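Methylglyoxal reductase (NADPH-dependent) (Candida albicans SC5314, PDB 6KWS) probably reduces methylglyoxal with NADPH as an oxidoreductase of the dihydroflavonol-4-reductase group in the NAD(P)-dependent epimerase/dehydratase family. Local coordinates at residues Y127-T132 against I143-N149; I261-S265 against E319-L323; R267-S272 against S298-E302. The protein carries 1 engineered substitution. One frame throughout, in Å; residues are numbered along the deposited sequence.

Contact 1: residues Y127-T132 against I143-N149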
ATOM      1  N   TYR A 127       7.300   0.191  -3.325  1.00 35.55           N
ATOM      2  CA  TYR A 127       8.332   0.654  -4.239  1.00 32.69           C
ATOM      3  C   TYR A 127       9.639   0.916  -3.493  1.00 34.80           C
ATOM      4  O   TYR A 127      10.727   0.779  -4.066  1.00 36.31           O
ATOM      5  CB  TYR A 127       7.838   1.923  -4.952  1.00 37.92           C
ATOM      6  CG  TYR A 127       8.809   2.521  -5.950  1.00 38.60           C
ATOM      7  CD1 TYR A 127       9.275   1.772  -7.034  1.00 39.36           C
ATOM      8  CD2 TYR A 127       9.262   3.827  -5.811  1.00 38.32           C
ATOM      9  CE1 TYR A 127      10.164   2.309  -7.946  1.00 38.07           C
ATOM     10  CE2 TYR A 127      10.150   4.384  -6.726  1.00 39.72           C
ATOM     11  CZ  TYR A 127      10.594   3.622  -7.789  1.00 44.51           C
ATOM     12  OH  TYR A 127      11.476   4.162  -8.698  1.00 47.41           O
ATOM     13  N   ALA A 128       9.552   1.288  -2.217  1.00 29.65           N
ATOM     14  CA  ALA A 128      10.752   1.521  -1.435  1.00 35.00           C
ATOM     15  C   ALA A 128      11.632   0.285  -1.332  1.00 37.80           C
ATOM     16  O   ALA A 128      12.826   0.418  -1.060  1.00 37.85           O
ATOM     17  CB  ALA A 128      10.383   2.004  -0.032  1.00 35.92           C
ATOM     18  N   ALA A 129      11.079  -0.916  -1.499  1.00 36.41           N
ATOM     19  CA  ALA A 129      11.930  -2.099  -1.519  1.00 32.10           C
ATOM     20  C   ALA A 129      12.550  -2.332  -2.886  1.00 35.76           C
ATOM     21  O   ALA A 129      13.447  -3.175  -3.017  1.00 38.30           O
ATOM     22  CB  ALA A 129      11.145  -3.340  -1.087  1.00 31.74           C
ATOM     23  N   ILE A 130      12.110  -1.597  -3.900  1.00 36.18           N
ATOM     24  CA  ILE A 130      12.636  -1.752  -5.245  1.00 34.65           C
ATOM     25  C   ILE A 130      13.753  -0.754  -5.547  1.00 38.59           C
ATOM     26  O   ILE A 130      14.744  -1.109  -6.184  1.00 40.16           O
ATOM     27  CB  ILE A 130      11.495  -1.635  -6.271  1.00 30.63           C
ATOM     28  CG1 ILE A 130      10.483  -2.769  -6.075  1.00 34.79           C
ATOM     29  CG2 ILE A 130      12.076  -1.682  -7.648  1.00 33.73           C
ATOM     30  CD1 ILE A 130       9.487  -2.931  -7.227  1.00 32.47           C
ATOM     31  N   SER A 131      13.637   0.499  -5.104  1.00 38.44           N
ATOM     32  CA  SER A 131      14.468   1.562  -5.653  1.00 40.74           C
ATOM     33  C   SER A 131      15.500   2.053  -4.638  1.00 41.92           C
ATOM     34  O   SER A 131      15.148   2.502  -3.540  1.00 39.65           O
ATOM     35  CB  SER A 131      13.604   2.716  -6.158  1.00 37.65           C
ATOM     36  OG  SER A 131      12.968   3.380  -5.097  1.00 44.54           O
ATOM     37  N   THR A 132      16.771   1.973  -5.028  1.00 42.07           N
ATOM     38  CA  THR A 132      17.853   2.612  -4.289  1.00 42.44           C
ATOM     39  C   THR A 132      17.801   4.124  -4.518  1.00 41.23           C
ATOM     40  O   THR A 132      17.621   4.578  -5.654  1.00 36.62           O
ATOM     41  CB  THR A 132      19.192   2.030  -4.762  1.00 38.69           C
ATOM     42  OG1 THR A 132      19.135   0.596  -4.717  1.00 37.18           O
ATOM     43  CG2 THR A 132      20.313   2.497  -3.901  1.00 36.07           C
ATOM     44  N   ILE A 143      14.154   1.467 -13.785  1.00 40.68           N
ATOM     45  CA  ILE A 143      13.875   0.671 -12.592  1.00 40.06           C
ATOM     46  C   ILE A 143      12.715  -0.278 -12.860  1.00 42.36           C
ATOM     47  O   ILE A 143      11.637   0.158 -13.284  1.00 42.85           O
ATOM     48  CB  ILE A 143      13.563   1.547 -11.378  1.00 37.64           C
ATOM     49  CG1 ILE A 143      14.745   2.461 -11.072  1.00 39.60           C
ATOM     50  CG2 ILE A 143      13.237   0.658 -10.197  1.00 39.17           C
ATOM     51  CD1 ILE A 143      14.559   3.301  -9.808  1.00 40.28           C
ATOM     52  N   THR A 144      12.934  -1.570 -12.571  1.00 41.72           N
ATOM     53  CA  THR A 144      12.012  -2.673 -12.863  1.00 44.66           C
ATOM     54  C   THR A 144      11.796  -3.522 -11.613  1.00 41.00           C
ATOM     55  O   THR A 144      12.402  -3.297 -10.562  1.00 39.98           O
ATOM     56  CB  THR A 144      12.541  -3.576 -13.988  1.00 41.84           C
ATOM     57  OG1 THR A 144      13.656  -4.334 -13.491  1.00 41.07           O
ATOM     58  CG2 THR A 144      12.960  -2.741 -15.217  1.00 36.37           C
ATOM     59  N   GLU A 145      10.950  -4.542 -11.753  1.00 41.37           N
ATOM     60  CA  GLU A 145      10.643  -5.437 -10.644  1.00 38.49           C
ATOM     61  C   GLU A 145      11.872  -6.197 -10.135  1.00 41.57           C
ATOM     62  O   GLU A 145      11.845  -6.720  -9.011  1.00 39.51           O
ATOM     63  CB  GLU A 145       9.553  -6.417 -11.074  1.00 35.38           C
ATOM     64  CG  GLU A 145       8.255  -5.768 -11.553  1.00 42.59           C
ATOM     65  CD  GLU A 145       8.238  -5.390 -13.044  1.00 49.78           C
ATOM     66  OE1 GLU A 145       7.151  -4.981 -13.544  1.00 48.51           O
ATOM     67  OE2 GLU A 145       9.296  -5.497 -13.713  1.00 51.28           O
ATOM     68  N   LYS A 146      12.951  -6.273 -10.922  1.00 38.16           N
ATOM     69  CA  LYS A 146      14.136  -6.986 -10.463  1.00 34.79           C
ATOM     70  C   LYS A 146      15.030  -6.146  -9.579  1.00 35.25           C
ATOM     71  O   LYS A 146      15.832  -6.712  -8.836  1.00 41.95           O
ATOM     72  CB  LYS A 146      14.954  -7.486 -11.647  1.00 39.79           C
ATOM     73  CG  LYS A 146      14.093  -7.957 -12.774  1.00 43.78           C
ATOM     74  CD  LYS A 146      14.464  -9.325 -13.247  1.00 44.65           C
ATOM     75  CE  LYS A 146      13.664  -9.650 -14.488  1.00 56.66           C
ATOM     76  NZ  LYS A 146      13.968 -10.986 -15.049  1.00 66.99           N
ATOM     77  N   ASP A 147      14.923  -4.821  -9.649  1.00 38.43           N
ATOM     78  CA  ASP A 147      15.748  -3.946  -8.828  1.00 35.91           C
ATOM     79  C   ASP A 147      15.372  -4.053  -7.352  1.00 34.71           C
ATOM     80  O   ASP A 147      14.197  -4.162  -6.997  1.00 36.91           O
ATOM     81  CB  ASP A 147      15.610  -2.501  -9.304  1.00 39.63           C
ATOM     82  CG  ASP A 147      16.345  -2.243 -10.613  1.00 49.56           C
ATOM     83  OD1 ASP A 147      15.763  -2.472 -11.709  1.00 47.49           O
ATOM     84  OD2 ASP A 147      17.524  -1.834 -10.535  1.00 55.37           O
ATOM     85  N   TRP A 148      16.381  -4.020  -6.489  1.00 34.73           N
ATOM     86  CA  TRP A 148      16.183  -4.022  -5.048  1.00 35.19           C
ATOM     87  C   TRP A 148      16.794  -2.767  -4.447  1.00 36.26           C
ATOM     88  O   TRP A 148      17.835  -2.291  -4.908  1.00 34.90           O
ATOM     89  CB  TRP A 148      16.813  -5.260  -4.397  1.00 35.19           C
ATOM     90  CG  TRP A 148      15.915  -6.428  -4.413  1.00 36.65           C
ATOM     91  CD1 TRP A 148      15.738  -7.321  -5.430  1.00 32.03           C
ATOM     92  CD2 TRP A 148      15.026  -6.824  -3.367  1.00 38.93           C
ATOM     93  NE1 TRP A 148      14.792  -8.260  -5.076  1.00 31.30           N
ATOM     94  CE2 TRP A 148      14.344  -7.981  -3.812  1.00 36.02           C
ATOM     95  CE3 TRP A 148      14.741  -6.314  -2.095  1.00 37.70           C
ATOM     96  CZ2 TRP A 148      13.395  -8.639  -3.026  1.00 36.00           C
ATOM     97  CZ3 TRP A 148      13.798  -6.974  -1.311  1.00 40.05           C
ATOM     98  CH2 TRP A 148      13.139  -8.126  -1.782  1.00 39.55           C
ATOM     99  N   ASN A 149      16.132  -2.218  -3.427  1.00 38.07           N
ATOM    100  CA  ASN A 149      16.733  -1.132  -2.664  1.00 37.00           C
ATOM    101  C   ASN A 149      18.016  -1.665  -2.033  1.00 38.78           C
ATOM    102  O   ASN A 149      17.977  -2.583  -1.198  1.00 38.51           O
ATOM    103  CB  ASN A 149      15.755  -0.576  -1.616  1.00 32.07           C
ATOM    104  CG  ASN A 149      16.301   0.653  -0.868  1.00 32.02           C
ATOM    105  OD1 ASN A 149      17.475   1.019  -0.994  1.00 33.52           O
ATOM    106  ND2 ASN A 149      15.445   1.282  -0.063  1.00 35.19           N
TER

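Contact 2: residues I261-S265 against E319-L323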
ATOM      1  N   ILE A 261       5.171  -7.429  -8.043  1.00 33.84           N
ATOM      2  CA  ILE A 261       4.397  -6.624  -8.969  1.00 36.61           C
ATOM      3  C   ILE A 261       4.560  -5.162  -8.577  1.00 38.08           C
ATOM      4  O   ILE A 261       4.172  -4.748  -7.476  1.00 37.46           O
ATOM      5  CB  ILE A 261       2.927  -7.064  -9.007  1.00 34.08           C
ATOM      6  CG1 ILE A 261       2.826  -8.458  -9.618  1.00 36.24           C
ATOM      7  CG2 ILE A 261       2.156  -6.204  -9.926  1.00 38.49           C
ATOM      8  CD1 ILE A 261       2.036  -9.424  -8.803  1.00 43.82           C
ATOM      9  N   LEU A 262       5.155  -4.387  -9.471  1.00 37.21           N
ATOM     10  CA  LEU A 262       5.328  -2.959  -9.245  1.00 41.32           C
ATOM     11  C   LEU A 262       4.020  -2.231  -9.572  1.00 41.86           C
ATOM     12  O   LEU A 262       3.442  -2.419 -10.654  1.00 46.45           O
ATOM     13  CB  LEU A 262       6.490  -2.454 -10.094  1.00 39.03           C
ATOM     14  CG  LEU A 262       7.381  -1.316  -9.616  1.00 42.27           C
ATOM     15  CD1 LEU A 262       8.589  -1.139 -10.569  1.00 39.96           C
ATOM     16  CD2 LEU A 262       6.564  -0.045  -9.535  1.00 45.13           C
ATOM     17  N   LEU A 263       3.535  -1.416  -8.639  1.00 33.45           N
ATOM     18  CA  LEU A 263       2.316  -0.651  -8.863  1.00 32.72           C
ATOM     19  C   LEU A 263       2.677   0.818  -8.899  1.00 35.68           C
ATOM     20  O   LEU A 263       2.932   1.442  -7.860  1.00 31.61           O
ATOM     21  CB  LEU A 263       1.245  -0.947  -7.823  1.00 31.67           C
ATOM     22  CG  LEU A 263       0.351  -1.852  -8.667  1.00 39.83           C
ATOM     23  CD1 LEU A 263       0.813  -3.304  -8.563  1.00 40.52           C
ATOM     24  CD2 LEU A 263      -1.128  -1.677  -8.443  1.00 37.64           C
ATOM     25  N   ASN A 264       2.711   1.354 -10.118  1.00 39.44           N
ATOM     26  CA  ASN A 264       2.998   2.759 -10.332  1.00 33.34           C
ATOM     27  C   ASN A 264       2.295   3.220 -11.597  1.00 35.72           C
ATOM     28  O   ASN A 264       2.445   2.619 -12.664  1.00 43.49           O
ATOM     29  CB  ASN A 264       4.500   3.015 -10.432  1.00 30.73           C
ATOM     30  CG  ASN A 264       4.817   4.499 -10.554  1.00 32.23           C
ATOM     31  OD1 ASN A 264       4.866   5.209  -9.563  1.00 32.12           O
ATOM     32  ND2 ASN A 264       5.014   4.969 -11.773  1.00 30.38           N
ATOM     33  N   SER A 265       1.529   4.291 -11.463  1.00 31.47           N
ATOM     34  CA  SER A 265       0.837   4.917 -12.566  1.00 29.69           C
ATOM     35  C   SER A 265       1.621   6.049 -13.230  1.00 32.54           C
ATOM     36  O   SER A 265       1.341   6.387 -14.384  1.00 36.15           O
ATOM     37  CB  SER A 265      -0.492   5.465 -12.058  1.00 32.06           C
ATOM     38  OG  SER A 265      -1.323   5.846 -13.137  1.00 45.97           O
ATOM     39  N   GLU A 319      -6.638  -0.825 -17.054  1.00 49.31           N
ATOM     40  CA  GLU A 319      -6.296   0.590 -17.106  1.00 48.87           C
ATOM     41  C   GLU A 319      -6.285   1.199 -15.703  1.00 44.31           C
ATOM     42  O   GLU A 319      -7.230   1.027 -14.928  1.00 49.71           O
ATOM     43  CB  GLU A 319      -7.303   1.312 -18.011  1.00 53.19           C
ATOM     44  CG  GLU A 319      -7.244   2.854 -18.017  1.00 74.45           C
ATOM     45  CD  GLU A 319      -8.635   3.528 -18.171  1.00 80.65           C
ATOM     46  OE1 GLU A 319      -9.017   3.816 -19.331  1.00 81.65           O
ATOM     47  OE2 GLU A 319      -9.331   3.777 -17.140  1.00 70.59           O
ATOM     48  N   TYR A 320      -5.208   1.907 -15.370  1.00 43.51           N
ATOM     49  CA  TYR A 320      -5.126   2.637 -14.111  1.00 37.41           C
ATOM     50  C   TYR A 320      -5.824   3.983 -14.222  1.00 40.77           C
ATOM     51  O   TYR A 320      -5.874   4.591 -15.300  1.00 41.86           O
ATOM     52  CB  TYR A 320      -3.675   2.914 -13.721  1.00 39.94           C
ATOM     53  CG  TYR A 320      -2.769   1.723 -13.483  1.00 43.13           C
ATOM     54  CD1 TYR A 320      -3.257   0.421 -13.402  1.00 40.76           C
ATOM     55  CD2 TYR A 320      -1.412   1.920 -13.312  1.00 39.66           C
ATOM     56  CE1 TYR A 320      -2.403  -0.639 -13.177  1.00 41.22           C
ATOM     57  CE2 TYR A 320      -0.568   0.885 -13.090  1.00 44.62           C
ATOM     58  CZ  TYR A 320      -1.056  -0.388 -13.023  1.00 46.44           C
ATOM     59  OH  TYR A 320      -0.155  -1.391 -12.792  1.00 48.95           O
ATOM     60  N   TYR A 321      -6.331   4.469 -13.088  1.00 34.71           N
ATOM     61  CA  TYR A 321      -6.655   5.890 -12.978  1.00 34.67           C
ATOM     62  C   TYR A 321      -5.429   6.746 -13.310  1.00 37.42           C
ATOM     63  O   TYR A 321      -4.281   6.311 -13.159  1.00 36.84           O
ATOM     64  CB  TYR A 321      -7.123   6.222 -11.568  1.00 34.00           C
ATOM     65  CG  TYR A 321      -8.459   5.653 -11.184  1.00 39.63           C
ATOM     66  CD1 TYR A 321      -9.626   6.339 -11.476  1.00 40.50           C
ATOM     67  CD2 TYR A 321      -8.561   4.444 -10.497  1.00 40.80           C
ATOM     68  CE1 TYR A 321     -10.855   5.835 -11.111  1.00 43.62           C
ATOM     69  CE2 TYR A 321      -9.799   3.924 -10.130  1.00 33.78           C
ATOM     70  CZ  TYR A 321     -10.940   4.633 -10.439  1.00 40.38           C
ATOM     71  OH  TYR A 321     -12.195   4.171 -10.088  1.00 44.91           O
ATOM     72  N   ASN A 322      -5.665   7.981 -13.756  1.00 32.86           N
ATOM     73  CA  ASN A 322      -4.554   8.900 -13.975  1.00 33.17           C
ATOM     74  C   ASN A 322      -4.479   9.916 -12.827  1.00 34.46           C
ATOM     75  O   ASN A 322      -5.319   9.920 -11.915  1.00 34.04           O
ATOM     76  CB  ASN A 322      -4.666   9.586 -15.338  1.00 31.20           C
ATOM     77  CG  ASN A 322      -5.905  10.485 -15.467  1.00 36.98           C
ATOM     78  OD1 ASN A 322      -6.308  11.188 -14.531  1.00 36.47           O
ATOM     79  ND2 ASN A 322      -6.500  10.480 -16.656  1.00 39.25           N
ATOM     80  N   LEU A 323      -3.462  10.792 -12.878  1.00 28.65           N
ATOM     81  CA  LEU A 323      -3.255  11.753 -11.793  1.00 30.21           C
ATOM     82  C   LEU A 323      -4.507  12.588 -11.541  1.00 35.62           C
ATOM     83  O   LEU A 323      -4.946  12.727 -10.390  1.00 36.73           O
ATOM     84  CB  LEU A 323      -2.074  12.674 -12.088  1.00 26.69           C
ATOM     85  CG  LEU A 323      -1.043  12.926 -10.979  1.00 28.16           C
ATOM     86  CD1 LEU A 323      -0.574  14.355 -10.993  1.00 29.27           C
ATOM     87  CD2 LEU A 323      -1.496  12.518  -9.585  1.00 28.60           C
TER

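Contact 3: residues R267-S272 against S298-E302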
ATOM      1  N   ARG A 267       4.384   9.788 -12.433  1.00 30.03           N
ATOM      2  CA  ARG A 267       5.258  10.609 -11.618  1.00 32.49           C
ATOM      3  C   ARG A 267       4.524  11.884 -11.229  1.00 32.55           C
ATOM      4  O   ARG A 267       3.612  12.337 -11.931  1.00 30.56           O
ATOM      5  CB  ARG A 267       6.549  10.934 -12.381  1.00 29.63           C
ATOM      6  CG  ARG A 267       7.405   9.729 -12.670  1.00 26.13           C
ATOM      7  CD  ARG A 267       7.837   9.048 -11.380  1.00 35.09           C
ATOM      8  NE  ARG A 267       9.154   8.419 -11.507  1.00 42.75           N
ATOM      9  CZ  ARG A 267       9.927   8.070 -10.476  1.00 43.43           C
ATOM     10  NH1 ARG A 267       9.524   8.292  -9.227  1.00 34.73           N
ATOM     11  NH2 ARG A 267      11.114   7.507 -10.693  1.00 40.53           N
ATOM     12  N   PHE A 268       4.904  12.454 -10.090  1.00 31.85           N
ATOM     13  CA  PHE A 268       4.325  13.727  -9.675  1.00 34.74           C
ATOM     14  C   PHE A 268       5.372  14.540  -8.930  1.00 34.36           C
ATOM     15  O   PHE A 268       6.317  13.989  -8.345  1.00 32.70           O
ATOM     16  CB  PHE A 268       3.112  13.546  -8.753  1.00 31.35           C
ATOM     17  CG  PHE A 268       3.490  13.193  -7.352  1.00 32.85           C
ATOM     18  CD1 PHE A 268       3.832  11.887  -7.022  1.00 33.55           C
ATOM     19  CD2 PHE A 268       3.561  14.169  -6.373  1.00 32.38           C
ATOM     20  CE1 PHE A 268       4.222  11.555  -5.722  1.00 33.75           C
ATOM     21  CE2 PHE A 268       3.948  13.851  -5.087  1.00 33.86           C
ATOM     22  CZ  PHE A 268       4.280  12.543  -4.755  1.00 34.87           C
ATOM     23  N   THR A 269       5.180  15.857  -8.944  1.00 32.92           N
ATOM     24  CA  THR A 269       5.712  16.735  -7.912  1.00 36.11           C
ATOM     25  C   THR A 269       4.552  17.472  -7.254  1.00 36.87           C
ATOM     26  O   THR A 269       3.410  17.401  -7.709  1.00 41.36           O
ATOM     27  CB  THR A 269       6.722  17.746  -8.461  1.00 38.05           C
ATOM     28  OG1 THR A 269       6.018  18.881  -8.985  1.00 41.91           O
ATOM     29  CG2 THR A 269       7.578  17.117  -9.536  1.00 37.13           C
ATOM     30  N   SER A 270       4.843  18.178  -6.163  1.00 39.68           N
ATOM     31  CA  SER A 270       3.777  18.916  -5.497  1.00 40.70           C
ATOM     32  C   SER A 270       3.140  19.920  -6.436  1.00 38.71           C
ATOM     33  O   SER A 270       1.931  20.163  -6.357  1.00 39.10           O
ATOM     34  CB  SER A 270       4.304  19.620  -4.257  1.00 39.51           C
ATOM     35  OG  SER A 270       4.510  18.673  -3.238  1.00 47.61           O
ATOM     36  N   GLN A 271       3.927  20.494  -7.344  1.00 38.92           N
ATOM     37  CA  GLN A 271       3.353  21.421  -8.308  1.00 42.82           C
ATOM     38  C   GLN A 271       2.332  20.720  -9.200  1.00 40.89           C
ATOM     39  O   GLN A 271       1.336  21.331  -9.607  1.00 37.37           O
ATOM     40  CB  GLN A 271       4.466  22.067  -9.136  1.00 42.12           C
ATOM     41  CG  GLN A 271       3.967  23.079 -10.130  1.00 44.50           C
ATOM     42  CD  GLN A 271       3.496  24.370  -9.476  1.00 48.89           C
ATOM     43  OE1 GLN A 271       4.258  25.051  -8.777  1.00 46.86           O
ATOM     44  NE2 GLN A 271       2.233  24.718  -9.711  1.00 43.93           N
ATOM     45  N   SER A 272       2.546  19.433  -9.494  1.00 37.89           N
ATOM     46  CA  SER A 272       1.555  18.689 -10.258  1.00 36.33           C
ATOM     47  C   SER A 272       0.216  18.720  -9.551  1.00 37.89           C
ATOM     48  O   SER A 272      -0.826  18.928 -10.183  1.00 38.83           O
ATOM     49  CB  SER A 272       2.009  17.247 -10.445  1.00 35.80           C
ATOM     50  OG  SER A 272       3.304  17.205 -10.997  1.00 42.48           O
ATOM     51  N   SER A 298       9.496  19.554 -16.247  1.00 54.57           N
ATOM     52  CA  SER A 298      10.952  19.605 -16.349  1.00 49.23           C
ATOM     53  C   SER A 298      11.617  18.951 -15.150  1.00 47.42           C
ATOM     54  O   SER A 298      12.657  18.307 -15.307  1.00 48.14           O
ATOM     55  CB  SER A 298      11.450  21.040 -16.509  1.00 49.30           C
ATOM     56  OG  SER A 298      10.862  21.640 -17.654  1.00 64.24           O
ATOM     57  N   VAL A 299      11.034  19.079 -13.956  1.00 42.26           N
ATOM     58  CA  VAL A 299      11.645  18.479 -12.773  1.00 41.87           C
ATOM     59  C   VAL A 299      11.596  16.950 -12.847  1.00 42.90           C
ATOM     60  O   VAL A 299      12.577  16.269 -12.523  1.00 38.12           O
ATOM     61  CB  VAL A 299      10.975  19.008 -11.492  1.00 41.58           C
ATOM     62  CG1 VAL A 299      11.477  18.261 -10.257  1.00 36.32           C
ATOM     63  CG2 VAL A 299      11.264  20.490 -11.331  1.00 44.53           C
ATOM     64  N   ILE A 300      10.454  16.388 -13.260  1.00 38.90           N
ATOM     65  CA  ILE A 300      10.348  14.938 -13.409  1.00 35.01           C
ATOM     66  C   ILE A 300      11.277  14.449 -14.510  1.00 43.88           C
ATOM     67  O   ILE A 300      11.947  13.415 -14.377  1.00 41.19           O
ATOM     68  CB  ILE A 300       8.890  14.552 -13.695  1.00 35.59           C
ATOM     69  CG1 ILE A 300       8.008  14.805 -12.474  1.00 39.65           C
ATOM     70  CG2 ILE A 300       8.770  13.110 -14.143  1.00 30.75           C
ATOM     71  CD1 ILE A 300       6.541  15.012 -12.846  1.00 41.77           C
ATOM     72  N   ALA A 301      11.311  15.173 -15.629  1.00 44.84           N
ATOM     73  CA  ALA A 301      12.188  14.790 -16.721  1.00 38.34           C
ATOM     74  C   ALA A 301      13.645  14.840 -16.292  1.00 42.01           C
ATOM     75  O   ALA A 301      14.446  13.994 -16.699  1.00 43.27           O
ATOM     76  CB  ALA A 301      11.949  15.701 -17.918  1.00 35.94           C
ATOM     77  N   GLU A 302      14.000  15.804 -15.449  1.00 43.48           N
ATOM     78  CA  GLU A 302      15.401  16.086 -15.167  1.00 47.91           C
ATOM     79  C   GLU A 302      15.978  15.295 -14.002  1.00 46.20           C
ATOM     80  O   GLU A 302      17.201  15.170 -13.923  1.00 47.72           O
ATOM     81  CB  GLU A 302      15.608  17.579 -14.874  1.00 45.28           C
ATOM     82  CG  GLU A 302      15.970  18.398 -16.095  1.00 56.01           C
ATOM     83  CD  GLU A 302      15.592  19.872 -15.978  1.00 68.97           C
ATOM     84  OE1 GLU A 302      15.290  20.343 -14.852  1.00 68.18           O
ATOM     85  OE2 GLU A 302      15.607  20.558 -17.027  1.00 73.86           O
TER

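Contact 1: residues Y127-T132 against I143-N149
In the loop that follows strand 120-124 of the Rossmann sheet, the carbonyls of Ala128 and Ala129 are both taken up by Asn149, which lies beyond strand 142-143. Asn149 N donates to Ala129 O over 2.9 Å in a nearly straight bond. The side chain serves the preceding carbonyl. With CG anti to the backbone N (chi1 -175°), ND2 of Asn149 is placed 2.9 Å from Ala128 O, almost in line with that C=O, although the oxygen is tilted 19° out of the amide plane. Asn149 OD1 accepts from Ile151 N, so both ends of the amide are engaged and its rotation is fixed. The loop probably borders the cofactor pocket: the side chain of Ala128 is about 4 Å from that of Lys168, a residue that binds NADPH.

Further along, Ile130 CG2 packs on Ile143 CG2 at 3.6 Å and on the type I turn from Thr144 to Asp147, against the carbonyl oxygens of Thr144 and Asp147. Asp147 OD1 ties that turn together by accepting from Thr144 N, while OD2 forms a salt bridge with Lys135. The side chains of Tyr127 and Ile143 cross at about a right angle, and the tyrosine hydroxyl is hydrogen-bonded to Glu136. Ile143 CD1 lies 3.4 Å from Tyr127 OH and 3.8 Å from Ser131 CB.

Contact 2: residues I261-S265 against E319-L323
Ser265 and Tyr321 are joined by the hydrogen bond of this contact, in which Ser265 OG donates to Tyr321 O over 3.0 Å. The donor sits close to the direction of the carbonyl bond, at a C=O...O angle of 166°. Rotation of the serine to chi1 -168°, with OG opposite the backbone N, swings the hydroxyl across to the other segment, where it also lies 3.8 Å from Tyr320 CB.

The ring of Tyr320 reaches back along segment 261-265 and presents its edge to the backbone. Tyr320 CE2 lies 3.5 Å from Asn264 O, which is near the plane of the ring, and CD2 of the same ring is 3.8 Å from Ser265 CA. At the far end, Tyr320 OH comes to 4.2 Å from Leu263 CG, and these two side chains cross at about a right angle. The tyrosine is buried, its ring lying between the loop and the strand.

That strand, 260-269, runs parallel to strand 188-194 in the Rossmann sheet and antiparallel to strand 234-239 on its other flank. Backbone bonds from Leu263 to Asn193 and Ser195, and from Ser265 to Trp237, fix its place between them. Segment 319-323 links helix 310-316 to the C-terminal helix 323-337. It is positioned by helix 240-252, whose Asp242 accepts from Tyr321 N through OD2. Within the segment, Asn322 N-caps the C-terminal helix, its OD1 accepting from Gln325 N.

Contact 3: residues R267-S272 against S298-E302
At a strand-to-helix junction closed by a capping box, Arg267 and Thr269 receive the side chain of Ile300 from helix 295-303. The short segments of strand and helix approach to 8.6 Å between axes, and their N-to-C directions make an angle of 126°. Arg267 and Thr269 are two residues apart on strand 260-269 and both set out toward the helix from their CA atoms, and Ile300 packs against the pair.

The branches of the isoleucine divide unevenly between the two residues. Ile300 CG2 lies 3.6 Å from Arg267 CB and 3.9 Å from Arg267 CG, so it rests mainly on the aliphatic base of the arginine. Ile300 CG1 meets Thr269 CG2 at 3.8 Å, and Ile300 CD1 extends over the strand backbone to 4.1 Å from Phe268 CA. Val299 CG1 adds a looser touch, 4.1 Å from Thr269 CG2.

The two branches of Thr269 do different work. At chi1 84° the methyl faces helix 295-303, while OG1 accepts a weak bond from Gln271 N. Ser272 OG completes the capping box by accepting from Thr269 N over 3.1 Å, nearly straight at 170°, at the start of helix 270-280. Beyond CG the arginine chain bends, and its guanidinium forms a salt bridge with Glu136 through NH1 and a hydrogen bond with Ala305 O through NH2. The interface therefore depends on shape and the burial of carbon surface, while the polar groups of Arg267 and Thr269 are engaged at Glu136, Ala305 and the helix start.

Strand 260-269 connects all three sites. It supplies residues to contacts 2 and 3, which are about 16 Å apart between centres, and contact 3 is nested within the chain loop that contact 2 closes. Contact 1, about 16 Å from contact 2 between centres, rests on the same strand: Ile130 CD1 packs against Leu262 CG at 3.6 Å. Contacts 1 and 3, about 20 Å apart between centres, meet where Glu136 receives both Tyr127 OH and the arginine of segment 267-272. Leu323 CD1 reaches Ser272 CB at 3.9 Å, joining contacts 2 and 3. From the side chain of the NADPH-binding residue Val197, those of Leu263, Tyr127 and Phe268 lie about 7, 9 and 10 Å away.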